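Local coordinates for succinate dehydrogenase subunit B (Mycolicibacterium smegmatis MC2 51, PDB 6LUM), which probably carries electrons through its three iron-sulfur clusters from the flavoprotein subunit toward the membrane part of succinate dehydrogenase, at residues Q160-T171 with V200-R210. Numbering follows the deposited sequence.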
loop_
_atom_site.group_PDB
_atom_site.type_symbol
_atom_site.label_atom_id
_atom_site.label_comp_id
_atom_site.label_asym_id
_atom_site.label_seq_id
_atom_site.Cartn_x
_atom_site.Cartn_y
_atom_site.Cartn_z
ATOM N N GLN J 160 -18.794 0.415 21.150
ATOM C CA GLN J 160 -18.834 -1.015 20.873
ATOM C C GLN J 160 -19.783 -1.666 21.866
ATOM O O GLN J 160 -19.746 -1.350 23.054
ATOM C CB GLN J 160 -17.440 -1.623 20.972
ATOM C CG GLN J 160 -17.402 -3.119 20.999
ATOM C CD GLN J 160 -16.041 -3.642 20.660
ATOM O OE1 GLN J 160 -15.499 -3.337 19.610
ATOM N NE2 GLN J 160 -15.473 -4.426 21.552
ATOM N N SER J 161 -20.630 -2.551 21.382
ATOM C CA SER J 161 -21.666 -3.140 22.207
ATOM C C SER J 161 -21.081 -4.162 23.170
ATOM O O SER J 161 -20.040 -4.758 22.900
ATOM C CB SER J 161 -22.702 -3.816 21.324
ATOM O OG SER J 161 -23.265 -2.886 20.427
ATOM N N PRO J 162 -21.743 -4.397 24.304
ATOM C CA PRO J 162 -21.353 -5.522 25.158
ATOM C C PRO J 162 -21.612 -6.875 24.529
ATOM O O PRO J 162 -21.249 -7.895 25.123
ATOM C CB PRO J 162 -22.213 -5.321 26.409
ATOM C CG PRO J 162 -23.328 -4.483 25.967
ATOM C CD PRO J 162 -22.779 -3.573 24.933
ATOM N N THR J 163 -22.236 -6.913 23.356
ATOM C CA THR J 163 -22.409 -8.132 22.580
ATOM C C THR J 163 -21.290 -8.345 21.579
ATOM O O THR J 163 -20.819 -9.472 21.420
ATOM C CB THR J 163 -23.739 -8.093 21.827
ATOM O OG1 THR J 163 -24.809 -7.903 22.758
ATOM C CG2 THR J 163 -23.961 -9.387 21.081
ATOM N N ASP J 164 -20.860 -7.278 20.907
ATOM C CA ASP J 164 -19.699 -7.357 20.035
ATOM C C ASP J 164 -18.415 -7.477 20.830
ATOM O O ASP J 164 -17.399 -7.930 20.296
ATOM C CB ASP J 164 -19.623 -6.123 19.148
ATOM C CG ASP J 164 -20.919 -5.827 18.450
ATOM O OD1 ASP J 164 -21.501 -6.752 17.855
ATOM O OD2 ASP J 164 -21.359 -4.664 18.497
ATOM N N ARG J 165 -18.430 -7.051 22.091
ATOM C CA ARG J 165 -17.234 -7.149 22.913
ATOM C C ARG J 165 -16.994 -8.581 23.360
ATOM O O ARG J 165 -15.854 -9.054 23.358
ATOM C CB ARG J 165 -17.352 -6.211 24.112
ATOM C CG ARG J 165 -16.521 -6.608 25.309
ATOM C CD ARG J 165 -15.069 -6.249 25.120
ATOM N NE ARG J 165 -14.255 -6.699 26.241
ATOM C CZ ARG J 165 -13.369 -7.683 26.173
ATOM N NH1 ARG J 165 -13.182 -8.323 25.033
ATOM N NH2 ARG J 165 -12.669 -8.027 27.243
ATOM N N ALA J 166 -18.049 -9.296 23.721
ATOM C CA ALA J 166 -17.921 -10.651 24.232
ATOM C C ALA J 166 -17.672 -11.676 23.144
ATOM O O ALA J 166 -17.763 -12.876 23.411
ATOM C CB ALA J 166 -19.172 -11.034 25.017
ATOM N N ARG J 167 -17.359 -11.242 21.930
ATOM C CA ARG J 167 -17.123 -12.163 20.831
ATOM C C ARG J 167 -15.649 -12.510 20.695
ATOM O O ARG J 167 -15.293 -13.688 20.619
ATOM C CB ARG J 167 -17.645 -11.563 19.530
ATOM C CG ARG J 167 -17.957 -12.568 18.461
ATOM C CD ARG J 167 -17.767 -11.923 17.117
ATOM N NE ARG J 167 -18.597 -12.502 16.068
ATOM C CZ ARG J 167 -18.682 -12.001 14.842
ATOM N NH1 ARG J 167 -17.992 -10.917 14.519
ATOM N NH2 ARG J 167 -19.459 -12.576 13.940
ATOM N N TYR J 168 -14.780 -11.509 20.659
ATOM C CA TYR J 168 -13.348 -11.745 20.605
ATOM C C TYR J 168 -12.742 -11.945 21.975
ATOM O O TYR J 168 -11.521 -11.936 22.103
ATOM C CB TYR J 168 -12.637 -10.601 19.891
ATOM C CG TYR J 168 -12.784 -9.249 20.534
ATOM C CD1 TYR J 168 -13.822 -8.411 20.191
ATOM C CD2 TYR J 168 -11.867 -8.800 21.458
ATOM C CE1 TYR J 168 -13.948 -7.186 20.758
ATOM C CE2 TYR J 168 -11.990 -7.575 22.030
ATOM C CZ TYR J 168 -13.030 -6.768 21.676
ATOM O OH TYR J 168 -13.160 -5.528 22.249
ATOM N N ASP J 169 -13.563 -12.112 22.999
ATOM C CA ASP J 169 -13.071 -12.555 24.283
ATOM C C ASP J 169 -12.457 -13.946 24.143
ATOM O O ASP J 169 -12.600 -14.617 23.121
ATOM C CB ASP J 169 -14.210 -12.568 25.291
ATOM C CG ASP J 169 -13.739 -12.726 26.700
ATOM O OD1 ASP J 169 -13.827 -11.751 27.469
ATOM O OD2 ASP J 169 -13.284 -13.833 27.044
ATOM N N ASP J 170 -11.736 -14.360 25.180
ATOM C CA ASP J 170 -11.136 -15.688 25.276
ATOM C C ASP J 170 -9.932 -15.838 24.357
ATOM O O ASP J 170 -9.172 -16.794 24.486
ATOM C CB ASP J 170 -12.182 -16.771 24.989
ATOM C CG ASP J 170 -11.584 -18.149 24.865
ATOM O OD1 ASP J 170 -11.356 -18.808 25.898
ATOM O OD2 ASP J 170 -11.345 -18.576 23.723
ATOM N N THR J 171 -9.702 -14.880 23.476
ATOM C CA THR J 171 -8.441 -14.786 22.768
ATOM C C THR J 171 -7.659 -13.565 23.197
ATOM O O THR J 171 -6.558 -13.337 22.694
ATOM C CB THR J 171 -8.657 -14.754 21.259
ATOM O OG1 THR J 171 -9.759 -13.905 20.957
ATOM C CG2 THR J 171 -8.942 -16.130 20.744
ATOM N N VAL J 200 -4.329 -17.154 16.929
ATOM C CA VAL J 200 -5.139 -16.667 18.044
ATOM C C VAL J 200 -5.120 -15.146 18.098
ATOM O O VAL J 200 -6.165 -14.488 18.208
ATOM C CB VAL J 200 -4.643 -17.274 19.365
ATOM C CG1 VAL J 200 -5.079 -16.434 20.514
ATOM C CG2 VAL J 200 -5.175 -18.639 19.525
ATOM N N ASN J 201 -3.931 -14.561 18.027
ATOM C CA ASN J 201 -3.830 -13.116 18.103
ATOM C C ASN J 201 -4.313 -12.421 16.845
ATOM O O ASN J 201 -4.449 -11.199 16.855
ATOM C CB ASN J 201 -2.395 -12.726 18.407
ATOM C CG ASN J 201 -2.010 -13.049 19.816
ATOM O OD1 ASN J 201 -2.291 -12.290 20.732
ATOM N ND2 ASN J 201 -1.384 -14.191 20.007
ATOM N N ALA J 202 -4.552 -13.151 15.762
ATOM C CA ALA J 202 -5.247 -12.586 14.615
ATOM C C ALA J 202 -6.753 -12.755 14.707
ATOM O O ALA J 202 -7.484 -11.897 14.225
ATOM C CB ALA J 202 -4.748 -13.223 13.323
ATOM N N HIS J 203 -7.228 -13.860 15.275
ATOM C CA HIS J 203 -8.643 -14.006 15.588
ATOM C C HIS J 203 -9.119 -12.859 16.455
ATOM O O HIS J 203 -10.206 -12.307 16.239
ATOM C CB HIS J 203 -8.854 -15.350 16.281
ATOM C CG HIS J 203 -10.227 -15.565 16.833
ATOM N ND1 HIS J 203 -10.627 -15.061 18.047
ATOM C CD2 HIS J 203 -11.267 -16.290 16.369
ATOM C CE1 HIS J 203 -11.867 -15.438 18.292
ATOM N NE2 HIS J 203 -12.277 -16.187 17.289
ATOM N N ARG J 204 -8.295 -12.467 17.425
ATOM C CA ARG J 204 -8.646 -11.368 18.321
ATOM C C ARG J 204 -9.003 -10.101 17.555
ATOM O O ARG J 204 -9.897 -9.355 17.958
ATOM C CB ARG J 204 -7.484 -11.105 19.280
ATOM C CG ARG J 204 -7.785 -10.133 20.391
ATOM C CD ARG J 204 -7.483 -8.721 19.961
ATOM N NE ARG J 204 -7.817 -7.740 20.974
ATOM C CZ ARG J 204 -8.064 -6.469 20.700
ATOM N NH1 ARG J 204 -8.054 -6.055 19.455
ATOM N NH2 ARG J 204 -8.361 -5.625 21.663
ATOM N N PHE J 205 -8.304 -9.827 16.456
ATOM C CA PHE J 205 -8.504 -8.599 15.697
ATOM C C PHE J 205 -9.458 -8.764 14.532
ATOM O O PHE J 205 -10.046 -7.782 14.080
ATOM C CB PHE J 205 -7.177 -8.089 15.148
ATOM C CG PHE J 205 -6.305 -7.485 16.177
ATOM C CD1 PHE J 205 -6.569 -6.230 16.665
ATOM C CD2 PHE J 205 -5.221 -8.169 16.661
ATOM C CE1 PHE J 205 -5.769 -5.678 17.613
ATOM C CE2 PHE J 205 -4.431 -7.620 17.615
ATOM C CZ PHE J 205 -4.705 -6.373 18.087
ATOM N N ILE J 206 -9.595 -9.973 14.008
ATOM C CA ILE J 206 -10.555 -10.207 12.944
ATOM C C ILE J 206 -11.968 -10.126 13.491
ATOM O O ILE J 206 -12.872 -9.607 12.831
ATOM C CB ILE J 206 -10.272 -11.560 12.273
ATOM C CG1 ILE J 206 -9.075 -11.438 11.341
ATOM C CG2 ILE J 206 -11.467 -12.041 11.521
ATOM C CD1 ILE J 206 -8.465 -12.740 10.991
ATOM N N PHE J 207 -12.184 -10.604 14.712
ATOM C CA PHE J 207 -13.520 -10.571 15.287
ATOM C C PHE J 207 -13.720 -9.391 16.224
ATOM O O PHE J 207 -14.507 -9.471 17.167
ATOM C CB PHE J 207 -13.818 -11.895 15.976
ATOM C CG PHE J 207 -14.039 -13.013 15.010
ATOM C CD1 PHE J 207 -12.977 -13.632 14.392
ATOM C CD2 PHE J 207 -15.306 -13.412 14.678
ATOM C CE1 PHE J 207 -13.177 -14.636 13.496
ATOM C CE2 PHE J 207 -15.501 -14.418 13.782
ATOM C CZ PHE J 207 -14.438 -15.027 13.194
ATOM N N ASP J 208 -13.034 -8.285 15.957
ATOM C CA ASP J 208 -13.184 -7.031 16.684
ATOM C C ASP J 208 -13.959 -6.056 15.812
ATOM O O ASP J 208 -13.557 -5.785 14.678
ATOM C CB ASP J 208 -11.821 -6.450 17.047
ATOM C CG ASP J 208 -11.908 -5.383 18.099
ATOM O OD1 ASP J 208 -12.997 -5.200 18.662
ATOM O OD2 ASP J 208 -10.887 -4.727 18.372
ATOM N N SER J 209 -15.062 -5.526 16.342
ATOM C CA SER J 209 -15.934 -4.673 15.544
ATOM C C SER J 209 -15.221 -3.417 15.072
ATOM O O SER J 209 -15.377 -3.005 13.919
ATOM C CB SER J 209 -17.171 -4.300 16.344
ATOM O OG SER J 209 -17.733 -5.449 16.925
ATOM N N ARG J 210 -14.444 -2.790 15.945
ATOM C CA ARG J 210 -13.817 -1.517 15.610
ATOM C C ARG J 210 -12.490 -1.705 14.894
ATOM O O ARG J 210 -11.479 -1.131 15.272
ATOM C CB ARG J 210 -13.641 -0.678 16.866
ATOM C CG ARG J 210 -13.414 -1.454 18.129
ATOM C CD ARG J 210 -13.070 -0.498 19.237
ATOM N NE ARG J 210 -12.955 -1.144 20.534
ATOM C CZ ARG J 210 -11.832 -1.660 21.018
ATOM N NH1 ARG J 210 -10.721 -1.617 20.308
ATOM N NH2 ARG J 210 -11.826 -2.225 22.212
#
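Tyr168 lays one ring face over the carboxylate of Asp208, whose CG stands 3.8 Å above the ring plane, off centre toward the CE1 rim, while the backbone O of Arg165 faces the opposite side. CG of Tyr168 lies between the backbone N and the carbonyl carbon (chi1 61°), which swings the ring across the end of helix 196-206; Tyr168 CB is 3.6 Å from Arg204 O and Tyr168 CD1 3.3 Å from Phe207 O. Beside the ring runs Arg204, its guanidinium face toward Tyr168 CE2; Arg204 NH1 makes a salt bridge with Asp208 OD2 (3.3 Å), and Arg204 NH2 hydrogen-bonds to Gly101 O of subunit A. With an alanine here in place of Tyr168, a gap is likely to open between Asp208 and the Arg165 carbonyl, and the Arg204 guanidinium would lose the ring beside it. Thr171 OG1 is gripped twice: it donates to Tyr168 O (2.9 Å) and accepts from His203 ND1 (3.2 Å), near the imidazole plane, while His203 NE2 hydrogen-bonds to Glu252 OE1. Arg167, extended, brings its guanidinium face against the edge of Phe207 (Arg167 CZ to Phe207 CD2 3.7 Å, planes 79° apart), and its NH2 hydrogen-bonds to Arg24 O of subunit D. The loop 166-171 thus covers the C-terminal part of helix 196-206 within the 4Fe-4S dicluster domain; helix 246-258 packs against Val200, His203 and Phe207, and helix 214-221 against Phe205 and Ile206.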